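PDB 3B5O: CADD-like protein of unknown function from Nostoc punctiforme, which is of unknown function but resembles the chlamydial protein CADD and has an all-helical, haem-oxygenase-like fold, consistent with a role as an oxidoreductase. Local coordinates for residues 5-10 / 205-210; 18-23 / 221-226; 48-53 / 118-123; 60-65 / 76-81; 142-147 / 213-218. All blocks are in the same frame, centred on the assembly; numbering follows the deposited sequence. Where two conformers were deposited one is given.

Interaction 1 (5-10 / 205-210)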
# COMPACT_ATOMS: atom_id res chain seq x y z
N ASN A 5 -11.29 18.72 -5.50
CA ASN A 5 -9.87 18.99 -5.33
C ASN A 5 -9.55 19.38 -3.89
O ASN A 5 -8.53 18.95 -3.33
CB ASN A 5 -9.39 20.09 -6.28
CG ASN A 5 -9.35 19.65 -7.72
OD1 ASN A 5 -9.37 18.46 -8.03
ND2 ASN A 5 -9.28 20.62 -8.63
N HIS A 6 -10.42 20.18 -3.27
CA HIS A 6 -10.22 20.52 -1.86
C HIS A 6 -10.26 19.26 -0.99
O HIS A 6 -9.46 19.10 -0.07
CB HIS A 6 -11.26 21.53 -1.34
CG HIS A 6 -11.14 22.91 -1.93
ND1 HIS A 6 -9.96 23.42 -2.40
CD2 HIS A 6 -12.07 23.89 -2.08
CE1 HIS A 6 -10.16 24.66 -2.84
NE2 HIS A 6 -11.43 24.96 -2.65
N LEU A 7 -11.23 18.39 -1.25
CA LEU A 7 -11.37 17.15 -0.48
C LEU A 7 -10.13 16.27 -0.60
O LEU A 7 -9.60 15.80 0.41
CB LEU A 7 -12.61 16.38 -0.91
CG LEU A 7 -12.82 15.05 -0.18
CD1 LEU A 7 -13.00 15.22 1.32
CD2 LEU A 7 -14.02 14.30 -0.78
N THR A 8 -9.65 16.05 -1.82
CA THR A 8 -8.48 15.17 -1.98
C THR A 8 -7.21 15.78 -1.37
O THR A 8 -6.40 15.08 -0.76
CB THR A 8 -8.26 14.76 -3.45
OG1 THR A 8 -8.06 15.94 -4.26
CG2 THR A 8 -9.45 13.97 -3.96
N LYS A 9 -7.03 17.10 -1.49
CA LYS A 9 -5.91 17.75 -0.83
C LYS A 9 -6.01 17.55 0.67
O LYS A 9 -5.02 17.23 1.32
CB LYS A 9 -5.87 19.26 -1.16
CG LYS A 9 -4.70 20.00 -0.51
CD LYS A 9 -3.36 19.39 -0.88
CE LYS A 9 -2.22 20.34 -0.56
N GLN A 10 -7.20 17.75 1.23
CA GLN A 10 -7.42 17.55 2.65
C GLN A 10 -7.04 16.14 3.12
O GLN A 10 -6.40 15.96 4.15
CB GLN A 10 -8.89 17.84 2.98
CG GLN A 10 -9.35 17.48 4.37
CD GLN A 10 -8.69 18.28 5.46
OE1 GLN A 10 -8.41 19.47 5.28
NE2 GLN A 10 -8.46 17.65 6.61
N GLY A 205 -18.71 12.64 1.62
CA GLY A 205 -18.54 12.08 2.95
C GLY A 205 -18.22 10.59 2.91
O GLY A 205 -17.45 10.10 3.72
N GLU A 206 -18.85 9.89 1.97
CA GLU A 206 -18.61 8.44 1.83
C GLU A 206 -17.22 8.18 1.26
O GLU A 206 -16.51 7.28 1.71
CB GLU A 206 -19.69 7.78 0.95
CG GLU A 206 -20.98 7.53 1.70
CD GLU A 206 -20.79 6.48 2.80
OE1 GLU A 206 -20.69 5.29 2.46
OE2 GLU A 206 -20.68 6.86 3.99
N PHE A 207 -16.80 9.01 0.32
CA PHE A 207 -15.44 8.93 -0.23
C PHE A 207 -14.42 9.15 0.90
O PHE A 207 -13.45 8.39 1.05
CB PHE A 207 -15.28 9.95 -1.35
CG PHE A 207 -13.94 9.92 -2.04
CD1 PHE A 207 -12.87 10.64 -1.53
CD2 PHE A 207 -13.76 9.18 -3.19
CE1 PHE A 207 -11.65 10.64 -2.16
CE2 PHE A 207 -12.54 9.18 -3.83
CZ PHE A 207 -11.48 9.92 -3.32
N ALA A 208 -14.63 10.18 1.71
CA ALA A 208 -13.75 10.45 2.85
C ALA A 208 -13.74 9.30 3.85
O ALA A 208 -12.70 8.93 4.38
CB ALA A 208 -14.15 11.78 3.55
N ALA A 209 -14.92 8.74 4.13
CA ALA A 209 -15.03 7.62 5.05
C ALA A 209 -14.24 6.40 4.56
O ALA A 209 -13.57 5.72 5.35
CB ALA A 209 -16.48 7.26 5.30
N GLY A 210 -14.29 6.13 3.27
CA GLY A 210 -13.56 4.99 2.72
C GLY A 210 -12.07 5.22 2.83
O GLY A 210 -11.30 4.31 3.14
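L7 spans the gap between helices 2-18 and 204-230, placing one methyl against F207 and the other against A208. The helix axes run nearly parallel at these segments, 17° apart, but stay 11.1 Å from each other at closest approach, and the side chains have to bridge the distance. Both L7 and F207 carry CG anti to the backbone N (chi1 178° and -177°), which sends the leucine branch and the benzyl group into the interface. The denser part of the contact lies there: L7 CD2 meets F207 CD1 at 3.9 Å, with the two side chains slanted across one another. T8 adds its methyl, CG2, to the same ring at a longer 4.4 Å from F207 CE1, again obliquely.

Packing thins out on the other side of L7. Its CD1 reaches A208 CB at 4.3 Å, where the small alanine makes a shallow contact and both residues remain partly accessible, bordering the exposed outer surface of helix 2-18. No hydrogen bond links the segments, so the contact is purely apolar.

F4, just before segment 5-10, also meets the F207 ring edge-to-face. Beneath the pair runs helix 135-163, whose Y143 packs against T8 and whose Y137 packs against A209 and E206.

Interaction 2 (18-23 / 221-226)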
# COMPACT_ATOMS: atom_id res chain seq x y z
N ASP A 18 -1.37 13.07 10.69
CA ASP A 18 -1.94 12.32 11.79
C ASP A 18 -1.62 10.83 11.85
O ASP A 18 -2.10 10.16 12.77
CB ASP A 18 -3.47 12.49 11.79
CG ASP A 18 -3.92 13.86 12.28
OD1 ASP A 18 -3.09 14.73 12.63
OD2 ASP A 18 -5.16 14.06 12.27
N TYR A 19 -0.83 10.32 10.90
CA TYR A 19 -0.63 8.87 10.75
C TYR A 19 0.84 8.49 10.86
O TYR A 19 1.58 8.57 9.89
CB TYR A 19 -1.23 8.38 9.43
CG TYR A 19 -2.71 8.30 9.52
CD1 TYR A 19 -3.49 9.45 9.49
CD2 TYR A 19 -3.34 7.11 9.79
CE1 TYR A 19 -4.85 9.40 9.68
CE2 TYR A 19 -4.71 7.02 9.97
CZ TYR A 19 -5.46 8.19 9.92
OH TYR A 19 -6.81 8.15 10.10
N VAL A 20 1.23 8.03 12.04
CA VAL A 20 2.63 7.66 12.27
C VAL A 20 3.09 6.52 11.36
O VAL A 20 4.27 6.42 11.06
CB VAL A 20 2.91 7.28 13.73
CG1 VAL A 20 2.71 8.51 14.65
CG2 VAL A 20 2.10 6.10 14.23
N ALA A 21 2.19 5.65 10.92
CA ALA A 21 2.64 4.55 10.09
C ALA A 21 3.26 5.01 8.79
O ALA A 21 4.03 4.28 8.19
CB ALA A 21 1.47 3.60 9.78
N PHE A 22 2.87 6.20 8.32
CA PHE A 22 3.35 6.71 7.05
C PHE A 22 4.45 7.74 7.23
O PHE A 22 4.91 8.32 6.25
CB PHE A 22 2.16 7.19 6.21
CG PHE A 22 1.21 6.06 5.96
CD1 PHE A 22 1.60 5.02 5.15
CD2 PHE A 22 0.00 5.97 6.63
CE1 PHE A 22 0.81 3.90 4.95
CE2 PHE A 22 -0.82 4.84 6.42
CZ PHE A 22 -0.39 3.83 5.59
N SER A 23 4.88 7.93 8.48
CA SER A 23 6.02 8.80 8.79
C SER A 23 7.34 8.05 8.67
O SER A 23 7.50 6.97 9.23
CB SER A 23 5.90 9.29 10.21
OG SER A 23 7.10 9.91 10.66
N TRP A 221 -2.19 -2.35 10.83
CA TRP A 221 -1.33 -3.43 10.34
C TRP A 221 0.13 -3.18 10.61
O TRP A 221 0.83 -4.06 11.13
CB TRP A 221 -1.59 -3.66 8.86
CG TRP A 221 -0.73 -4.65 8.17
CD1 TRP A 221 -0.64 -5.98 8.42
CD2 TRP A 221 0.06 -4.39 7.01
NE1 TRP A 221 0.21 -6.56 7.52
CE2 TRP A 221 0.63 -5.61 6.62
CE3 TRP A 221 0.32 -3.23 6.25
CZ2 TRP A 221 1.43 -5.73 5.49
CZ3 TRP A 221 1.12 -3.33 5.15
CH2 TRP A 221 1.68 -4.58 4.77
N TRP A 222 0.61 -2.00 10.27
CA TRP A 222 2.02 -1.70 10.54
C TRP A 222 2.35 -1.84 12.03
O TRP A 222 3.39 -2.36 12.39
CB TRP A 222 2.37 -0.28 10.06
CG TRP A 222 2.68 -0.22 8.59
CD1 TRP A 222 1.88 0.23 7.59
CD2 TRP A 222 3.87 -0.68 7.98
NE1 TRP A 222 2.51 0.10 6.37
CE2 TRP A 222 3.74 -0.47 6.59
CE3 TRP A 222 5.05 -1.26 8.47
CZ2 TRP A 222 4.74 -0.79 5.70
CZ3 TRP A 222 6.04 -1.59 7.57
CH2 TRP A 222 5.87 -1.36 6.21
N GLN A 223 1.45 -1.37 12.89
CA GLN A 223 1.64 -1.46 14.33
C GLN A 223 1.67 -2.92 14.77
O GLN A 223 2.53 -3.34 15.56
CB GLN A 223 0.55 -0.68 15.05
CG GLN A 223 0.64 0.81 14.78
CD GLN A 223 -0.52 1.61 15.30
OE1 GLN A 223 -1.66 1.13 15.37
NE2 GLN A 223 -0.24 2.88 15.66
N GLU A 224 0.75 -3.72 14.23
CA GLU A 224 0.66 -5.11 14.65
C GLU A 224 1.82 -5.92 14.11
O GLU A 224 2.32 -6.84 14.79
CB GLU A 224 -0.67 -5.72 14.18
CG GLU A 224 -1.85 -5.16 14.90
CD GLU A 224 -3.18 -5.51 14.27
OE1 GLU A 224 -3.18 -6.08 13.18
OE2 GLU A 224 -4.20 -5.20 14.89
N LEU A 225 2.25 -5.59 12.91
CA LEU A 225 3.38 -6.27 12.29
C LEU A 225 4.71 -5.96 13.00
O LEU A 225 5.62 -6.80 13.04
CB LEU A 225 3.42 -5.90 10.82
CG LEU A 225 4.47 -6.58 9.97
CD1 LEU A 225 4.21 -8.06 9.88
CD2 LEU A 225 4.46 -5.99 8.58
N ALA A 226 4.85 -4.75 13.52
CA ALA A 226 6.01 -4.43 14.36
C ALA A 226 6.04 -5.29 15.64
O ALA A 226 7.09 -5.79 16.04
CB ALA A 226 6.03 -2.94 14.71
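The rings of F22 and W222 form an offset edge-to-face pair, with the edge of the indole turned toward the phenyl face. The phenyl and pyrrole centroids are 6.0 Å apart and the planes lie at 81°, close to perpendicular. A face of F22 also carries A21 CB, displaced toward the rim, while Y19 CB sits at the ring edge in its plane. On the indole, one face is backed by W221 CZ3, 3.8 Å above the plane and likewise off-centre.

A21 makes the central apolar contact. Its CB lies 4.0 Å from W222 CB and also touches the five-membered ring at CD1, and the two backbones approach to 6.3 Å between the CA atoms of A21 and W222. With chi1 of W222 at -83°, CG stands beside the backbone N, and the indole swings past A21 toward F22. The buried NE1 of W222 has no hydrogen-bonding partner. At the more accessible margin, Q223 reaches out until its NE2 is 4.2 Å from V20 CG2.

The loop is tied to the same helix by hydrogen bonds from A21 N to Q219 OE1 and between Y19 OH and D216 OD1. A short 3-10 turn following helix 2-18 is thus docked by A21 and F22 onto W222 of helix 204-230, a loop-on-helix contact within the all-helical, probably haem-oxygenase-like fold.

Interaction 3 (48-53 / 118-123)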
# COMPACT_ATOMS: atom_id res chain seq x y z
N TYR A 48 5.08 -7.64 4.38
CA TYR A 48 4.76 -6.48 3.58
C TYR A 48 4.49 -6.87 2.13
O TYR A 48 3.56 -6.38 1.51
CB TYR A 48 5.85 -5.41 3.64
CG TYR A 48 5.63 -4.39 2.59
CD1 TYR A 48 4.67 -3.40 2.76
CD2 TYR A 48 6.25 -4.49 1.36
CE1 TYR A 48 4.40 -2.50 1.72
CE2 TYR A 48 6.02 -3.60 0.36
CZ TYR A 48 5.08 -2.63 0.53
OH TYR A 48 4.85 -1.75 -0.52
N SER A 49 5.32 -7.76 1.60
CA SER A 49 5.23 -8.10 0.19
C SER A 49 3.87 -8.63 -0.24
O SER A 49 3.51 -8.54 -1.41
CB SER A 49 6.33 -9.10 -0.17
OG SER A 49 6.06 -10.40 0.30
N ILE A 50 3.12 -9.19 0.69
CA ILE A 50 1.81 -9.73 0.39
C ILE A 50 0.87 -8.60 -0.03
O ILE A 50 -0.02 -8.80 -0.85
CB ILE A 50 1.25 -10.49 1.61
CG1 ILE A 50 2.10 -11.72 1.89
CG2 ILE A 50 -0.24 -10.89 1.42
CD1 ILE A 50 1.83 -12.42 3.21
N PHE A 51 1.05 -7.43 0.55
CA PHE A 51 0.11 -6.36 0.32
C PHE A 51 0.09 -5.85 -1.13
O PHE A 51 -0.98 -5.79 -1.75
CB PHE A 51 0.34 -5.27 1.37
CG PHE A 51 -0.76 -4.25 1.48
CD1 PHE A 51 -2.09 -4.63 1.53
CD2 PHE A 51 -0.44 -2.93 1.62
CE1 PHE A 51 -3.10 -3.67 1.68
CE2 PHE A 51 -1.44 -1.97 1.76
CZ PHE A 51 -2.75 -2.36 1.79
N PRO A 52 1.25 -5.52 -1.73
CA PRO A 52 1.19 -5.16 -3.14
C PRO A 52 0.59 -6.24 -4.03
O PRO A 52 -0.09 -5.91 -5.01
CB PRO A 52 2.64 -4.89 -3.54
CG PRO A 52 3.45 -5.06 -2.34
CD PRO A 52 2.59 -5.30 -1.16
N LYS A 53 0.82 -7.50 -3.72
CA LYS A 53 0.18 -8.56 -4.52
C LYS A 53 -1.33 -8.41 -4.42
O LYS A 53 -2.07 -8.25 -5.42
CB LYS A 53 0.59 -9.92 -4.00
CG LYS A 53 -0.26 -11.07 -4.61
CD LYS A 53 0.01 -12.44 -4.00
CE LYS A 53 1.48 -12.78 -3.81
NZ LYS A 53 1.80 -14.14 -4.32
N VAL A 118 -1.13 -13.53 11.40
CA VAL A 118 -2.38 -13.09 12.01
C VAL A 118 -2.68 -11.65 11.59
O VAL A 118 -3.80 -11.33 11.19
CB VAL A 118 -2.34 -13.21 13.55
CG1 VAL A 118 -3.54 -12.59 14.20
CG2 VAL A 118 -2.24 -14.70 13.99
N ALA A 119 -1.69 -10.76 11.74
CA ALA A 119 -1.91 -9.34 11.42
C ALA A 119 -2.23 -9.11 9.94
O ALA A 119 -3.12 -8.34 9.60
CB ALA A 119 -0.70 -8.50 11.81
N THR A 120 -1.49 -9.76 9.06
CA THR A 120 -1.71 -9.57 7.63
C THR A 120 -3.04 -10.16 7.18
O THR A 120 -3.76 -9.55 6.37
CB THR A 120 -0.54 -10.09 6.84
OG1 THR A 120 0.65 -9.47 7.35
CG2 THR A 120 -0.69 -9.80 5.33
N SER A 121 -3.40 -11.31 7.73
CA SER A 121 -4.70 -11.88 7.40
C SER A 121 -5.83 -10.95 7.88
O SER A 121 -6.83 -10.76 7.18
CB SER A 121 -4.83 -13.28 7.99
OG SER A 121 -6.12 -13.79 7.73
N LYS A 122 -5.67 -10.38 9.07
CA LYS A 122 -6.65 -9.44 9.59
C LYS A 122 -6.75 -8.21 8.70
O LYS A 122 -7.86 -7.74 8.41
CB LYS A 122 -6.26 -9.08 11.04
CG LYS A 122 -7.09 -8.02 11.72
CD LYS A 122 -6.60 -7.88 13.23
CE LYS A 122 -7.13 -6.72 13.99
NZ LYS A 122 -6.61 -5.46 13.49
N LEU A 123 -5.61 -7.71 8.24
CA LEU A 123 -5.62 -6.59 7.28
C LEU A 123 -6.43 -6.96 6.04
O LEU A 123 -7.30 -6.21 5.61
CB LEU A 123 -4.20 -6.26 6.85
CG LEU A 123 -4.08 -5.26 5.68
CD1 LEU A 123 -4.50 -3.84 6.09
CD2 LEU A 123 -2.67 -5.30 5.07
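Two core helices of the bundle, 38-68 and 118-131, meet here where the first is kinked at P52, and F51 and I50 face L123 and T120 across the interface. The prolyl nitrogen, lacking a hydrogen, makes no bond to the preceding turn. F51 N is bonded to Y48 O, three residues back, at 2.9 Å. With CG anti to the backbone N (chi1 -166°), the F51 ring leans toward helix 118-131, where L123 crosses it at about a right angle.

I50 and T120 supply the second apolar contact, methyl against methyl, with CG2 of I50 4.1 Å from CG2 of T120. In T120 the methyl branch faces the isoleucine while the hydroxyl points elsewhere: OG1 is hydrogen-bonded to Q47 OE1 and to W221 NE1, so this buried polar atom is satisfied without a partner in the 48-53 segment. Helix 204-230 completes the surroundings, its W221 and M218 both packing on the F51 ring.

The principal contact is a CH-pi interaction over one face of that ring. CD2 of L123 stands 4.1 Å from the F51 centroid, 29° off the ring normal; this displacement brings it to 3.6 Å from F51 CD1.

Interaction 4 (60-65 / 76-81)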
# COMPACT_ATOMS: atom_id res chain seq x y z
N GLU A 60 -9.07 -4.40 -8.81
CA GLU A 60 -10.05 -5.03 -9.67
C GLU A 60 -11.45 -4.93 -9.12
O GLU A 60 -12.41 -4.67 -9.86
CB GLU A 60 -9.67 -6.47 -9.96
CG GLU A 60 -10.68 -7.28 -10.75
CD GLU A 60 -10.99 -6.77 -12.12
OE1 GLU A 60 -10.22 -5.98 -12.68
OE2 GLU A 60 -12.01 -7.25 -12.66
N LEU A 61 -11.62 -5.14 -7.82
CA LEU A 61 -12.94 -4.98 -7.22
C LEU A 61 -13.43 -3.54 -7.36
O LEU A 61 -14.61 -3.29 -7.65
CB LEU A 61 -12.94 -5.40 -5.77
CG LEU A 61 -12.67 -6.87 -5.48
CD1 LEU A 61 -12.71 -7.13 -3.96
CD2 LEU A 61 -13.65 -7.77 -6.23
N ALA A 62 -12.54 -2.58 -7.18
CA ALA A 62 -12.90 -1.17 -7.35
C ALA A 62 -13.28 -0.87 -8.80
O ALA A 62 -14.22 -0.11 -9.06
CB ALA A 62 -11.74 -0.26 -6.91
N ARG A 63 -12.56 -1.47 -9.75
CA ARG A 63 -12.87 -1.30 -11.16
C ARG A 63 -14.30 -1.76 -11.44
O ARG A 63 -15.06 -1.10 -12.16
CB ARG A 63 -11.86 -2.06 -12.01
CG ARG A 63 -12.03 -1.80 -13.52
CD ARG A 63 -11.16 -2.72 -14.35
NE ARG A 63 -11.63 -4.10 -14.33
CZ ARG A 63 -12.63 -4.57 -15.06
NH1 ARG A 63 -13.29 -3.79 -15.90
NH2 ARG A 63 -12.99 -5.83 -14.94
N ARG A 64 -14.66 -2.90 -10.88
CA ARG A 64 -16.00 -3.44 -11.08
C ARG A 64 -17.07 -2.58 -10.43
O ARG A 64 -18.16 -2.40 -10.99
CB ARG A 64 -16.06 -4.88 -10.56
CG ARG A 64 -15.23 -5.81 -11.41
CD ARG A 64 -14.99 -7.19 -10.80
NE ARG A 64 -14.40 -7.99 -11.86
CZ ARG A 64 -15.08 -8.70 -12.76
NH1 ARG A 64 -16.40 -8.91 -12.65
NH2 ARG A 64 -14.42 -9.27 -13.71
N LYS A 65 -16.76 -2.03 -9.26
CA LYS A 65 -17.69 -1.10 -8.61
C LYS A 65 -17.89 0.14 -9.49
O LYS A 65 -19.02 0.63 -9.65
CB LYS A 65 -17.18 -0.69 -7.24
CG LYS A 65 -17.31 -1.76 -6.20
CD LYS A 65 -18.73 -1.88 -5.62
CE LYS A 65 -18.83 -3.07 -4.70
NZ LYS A 65 -20.16 -3.12 -4.00
N GLN A 76 -11.68 2.81 -16.47
CA GLN A 76 -10.57 2.80 -17.41
C GLN A 76 -9.25 3.12 -16.72
O GLN A 76 -8.25 2.45 -16.95
CB GLN A 76 -10.82 3.78 -18.56
CG GLN A 76 -9.69 3.81 -19.59
CD GLN A 76 -9.44 2.44 -20.20
OE1 GLN A 76 -10.37 1.77 -20.64
NE2 GLN A 76 -8.18 2.01 -20.21
N GLU A 77 -9.25 4.14 -15.86
CA GLU A 77 -8.04 4.51 -15.12
C GLU A 77 -7.58 3.34 -14.24
O GLU A 77 -6.40 3.03 -14.16
CB GLU A 77 -8.27 5.73 -14.25
CG GLU A 77 -7.02 6.26 -13.56
CD GLU A 77 -6.01 6.89 -14.53
OE1 GLU A 77 -6.39 7.26 -15.65
OE2 GLU A 77 -4.82 7.00 -14.15
N LEU A 78 -8.54 2.68 -13.59
CA LEU A 78 -8.20 1.54 -12.72
C LEU A 78 -7.66 0.37 -13.52
O LEU A 78 -6.73 -0.31 -13.09
CB LEU A 78 -9.39 1.13 -11.86
CG LEU A 78 -9.77 2.18 -10.82
CD1 LEU A 78 -11.07 1.78 -10.16
CD2 LEU A 78 -8.65 2.39 -9.80
N GLN A 79 -8.19 0.14 -14.71
CA GLN A 79 -7.60 -0.87 -15.59
C GLN A 79 -6.16 -0.56 -15.95
O GLN A 79 -5.31 -1.45 -15.94
CB GLN A 79 -8.43 -1.07 -16.87
CG GLN A 79 -7.92 -2.20 -17.74
CD GLN A 79 -8.10 -3.56 -17.10
OE1 GLN A 79 -7.11 -4.23 -16.74
NE2 GLN A 79 -9.34 -3.97 -16.92
N GLU A 80 -5.88 0.70 -16.25
CA GLU A 80 -4.50 1.07 -16.53
C GLU A 80 -3.59 0.82 -15.31
O GLU A 80 -2.47 0.34 -15.47
CB GLU A 80 -4.42 2.52 -17.04
CG GLU A 80 -5.12 2.68 -18.39
CD GLU A 80 -5.09 4.11 -18.91
OE1 GLU A 80 -4.15 4.85 -18.55
OE2 GLU A 80 -6.01 4.48 -19.68
N ASN A 81 -4.07 1.14 -14.10
CA ASN A 81 -3.29 0.87 -12.88
C ASN A 81 -2.98 -0.61 -12.78
O ASN A 81 -1.84 -1.00 -12.53
CB ASN A 81 -4.04 1.25 -11.59
CG ASN A 81 -4.18 2.75 -11.38
OD1 ASN A 81 -4.78 3.18 -10.40
ND2 ASN A 81 -3.64 3.54 -12.27
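R63 leaves its helix with CG anti to the backbone N (chi1 -174°) and then bends at chi3 (71°), which lays its aliphatic part beside Q79 and turns the guanidinium back toward E60. The R63 and Q79 side chains run side by side in the same direction, with R63 CD 4.1 Å from Q79 CB and the end of the glutamine over one face of the guanidinium. L78 CD1 wedges against the opposing helix, 3.6 Å from R63 N and 3.9 Å from A62 CB.

The guanidinium is fixed by a side-on grip on E60. R63 NE donates almost straight to OE1 at 2.9 Å, approaching from above the carboxylate plane, while R63 NH2 reaches OE2 on its syn side. R64 NE meets OE2 from the anti side at 2.6 Å, so this oxygen accepts from two arginines. Such a network would hold the R63 rotation and probably favours a charged carboxylate.

T142 of helix 135-163 packs on both A62 and L78. Through segments 60-65 and 76-81, whose axes approach to 9.0 Å with directions 163° apart, helices 38-68 and 72-85 form an antiparallel helical hairpin, buried along A62 and L78, its outer salt-bridge network confined to helix 38-68.

Interaction 5 (142-147 / 213-218)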
# COMPACT_ATOMS: atom_id res chain seq x y z
N THR A 142 -9.68 3.23 -2.42
CA THR A 142 -8.76 3.06 -3.53
C THR A 142 -7.84 4.28 -3.65
O THR A 142 -6.64 4.15 -3.89
CB THR A 142 -9.55 2.81 -4.83
OG1 THR A 142 -10.42 1.69 -4.66
CG2 THR A 142 -8.61 2.53 -6.02
N TYR A 143 -8.40 5.48 -3.46
CA TYR A 143 -7.58 6.68 -3.49
C TYR A 143 -6.57 6.67 -2.32
O TYR A 143 -5.48 7.18 -2.46
CB TYR A 143 -8.47 7.93 -3.49
CG TYR A 143 -7.67 9.20 -3.66
CD1 TYR A 143 -6.95 9.42 -4.81
CD2 TYR A 143 -7.56 10.12 -2.64
CE1 TYR A 143 -6.16 10.54 -4.97
CE2 TYR A 143 -6.76 11.24 -2.79
CZ TYR A 143 -6.07 11.44 -3.94
OH TYR A 143 -5.29 12.58 -4.07
N ALA A 144 -6.94 6.08 -1.19
CA ALA A 144 -6.00 5.93 -0.09
C ALA A 144 -4.77 5.09 -0.47
O ALA A 144 -3.67 5.38 -0.00
CB ALA A 144 -6.67 5.37 1.13
N ILE A 145 -4.95 4.09 -1.31
CA ILE A 145 -3.82 3.32 -1.82
C ILE A 145 -2.89 4.24 -2.60
O ILE A 145 -1.67 4.20 -2.42
CB ILE A 145 -4.26 2.17 -2.76
CG1 ILE A 145 -5.18 1.18 -2.05
CG2 ILE A 145 -3.03 1.43 -3.33
CD1 ILE A 145 -5.86 0.19 -3.06
N GLU A 146 -3.46 5.08 -3.46
CA GLU A 146 -2.66 6.04 -4.23
C GLU A 146 -1.94 7.04 -3.32
O GLU A 146 -0.76 7.34 -3.51
CB GLU A 146 -3.51 6.76 -5.29
CG GLU A 146 -2.78 7.92 -5.97
CD GLU A 146 -3.58 8.60 -7.06
OE1 GLU A 146 -4.45 7.94 -7.65
OE2 GLU A 146 -3.30 9.78 -7.33
N ALA A 147 -2.66 7.59 -2.34
CA ALA A 147 -2.09 8.61 -1.46
C ALA A 147 -0.97 8.07 -0.57
O ALA A 147 -0.03 8.79 -0.25
CB ALA A 147 -3.19 9.21 -0.59
N ALA A 213 -11.03 4.81 6.45
CA ALA A 213 -11.06 3.42 6.88
C ALA A 213 -9.83 2.68 6.37
O ALA A 213 -9.24 1.85 7.08
CB ALA A 213 -12.33 2.72 6.41
N MSE A 214 -9.43 2.97 5.15
CA MSE A 214 -8.29 2.29 4.55
C MSE A 214 -6.99 2.66 5.25
O MSE A 214 -6.18 1.80 5.58
CB MSE A 214 -8.22 2.60 3.06
CG MSE A 214 -7.12 1.89 2.34
SE MSE A 214 -7.32 -0.03 2.35
CE MSE A 214 -6.23 -0.50 0.89
N ILE A 215 -6.74 3.95 5.44
CA ILE A 215 -5.50 4.38 6.10
C ILE A 215 -5.46 3.90 7.55
O ILE A 215 -4.41 3.54 8.05
CB ILE A 215 -5.17 5.89 5.91
CG1 ILE A 215 -6.18 6.79 6.63
CG2 ILE A 215 -5.01 6.21 4.42
CD1 ILE A 215 -5.80 8.28 6.57
N ASP A 216 -6.61 3.87 8.22
CA ASP A 216 -6.67 3.35 9.58
C ASP A 216 -6.28 1.87 9.59
O ASP A 216 -5.52 1.43 10.45
CB ASP A 216 -8.07 3.53 10.20
CG ASP A 216 -8.36 4.94 10.66
OD1 ASP A 216 -7.43 5.73 10.82
OD2 ASP A 216 -9.56 5.23 10.88
N ALA A 217 -6.80 1.10 8.64
CA ALA A 217 -6.52 -0.33 8.58
C ALA A 217 -5.03 -0.58 8.31
O ALA A 217 -4.39 -1.47 8.91
CB ALA A 217 -7.38 -1.02 7.52
N MSE A 218 -4.48 0.20 7.40
CA MSE A 218 -3.06 0.04 7.07
C MSE A 218 -2.19 0.41 8.26
O MSE A 218 -1.18 -0.26 8.54
CB MSE A 218 -2.71 0.91 5.88
CG MSE A 218 -3.35 0.46 4.58
SE MSE A 218 -3.07 1.66 3.12
CE MSE A 218 -1.22 1.31 2.81
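The carbonyl oxygen of I145 accepts a hydrogen bond from S149 OG and also lies within reach of T148 OG1, which A144 O shares, while the side chain of I145 is turned to M214 on the neighbouring helix. The contact joins helices 135-163 and 204-230 in the core of the haem-oxygenase-like bundle; the axes of segments 142-147 and 213-218 come within 9.0 Å, at 56°.

A144 is the point of closest backbone approach, with its CA 6.3 Å from that of M214. Its CB touches both M214 and I215, at 3.7 Å from M214 CG and 3.8 Å from I215 CG2. In I215 the branch CG1 occupies the crowded position between N and carbonyl carbon (chi1 67°), leaving CG2 beside the backbone N to meet the alanine.

L55 of helix 38-68 touches both the selenomethionine M214 and I145, and V127 of helix 118-131 also packs on M214, so four helices converge around this side chain.

No hydrogen bond crosses between the segments. A bend at chi2 (64°) carries the far end of M214 obliquely across I145, where its terminal methyl CE lies 3.5 Å from I145 CG1.

How the interactions relate
Helix 204-230 runs through interactions 1, 5 and 2 in turn, its successive segments meeting the N-terminal helix, helix 135-163 and the loop after helix 2-18. Interaction 5 lies nearest the middle, about 8 Å from the chain centre, and touches all the others. Interactions 1 and 3 fall on opposite sides of that centre, about 25 Å apart between centres. Helix 38-68 supplies both interactions 3 and 4, whose centres are 21 Å apart. Interaction 4 is the most local and is nested within interactions 1, 2 and 3; interactions 1 and 2 join the two ends of the chain, closing a single helical domain. A salt bridge, E224 OE2 to K122 NZ, links interactions 2 and 3.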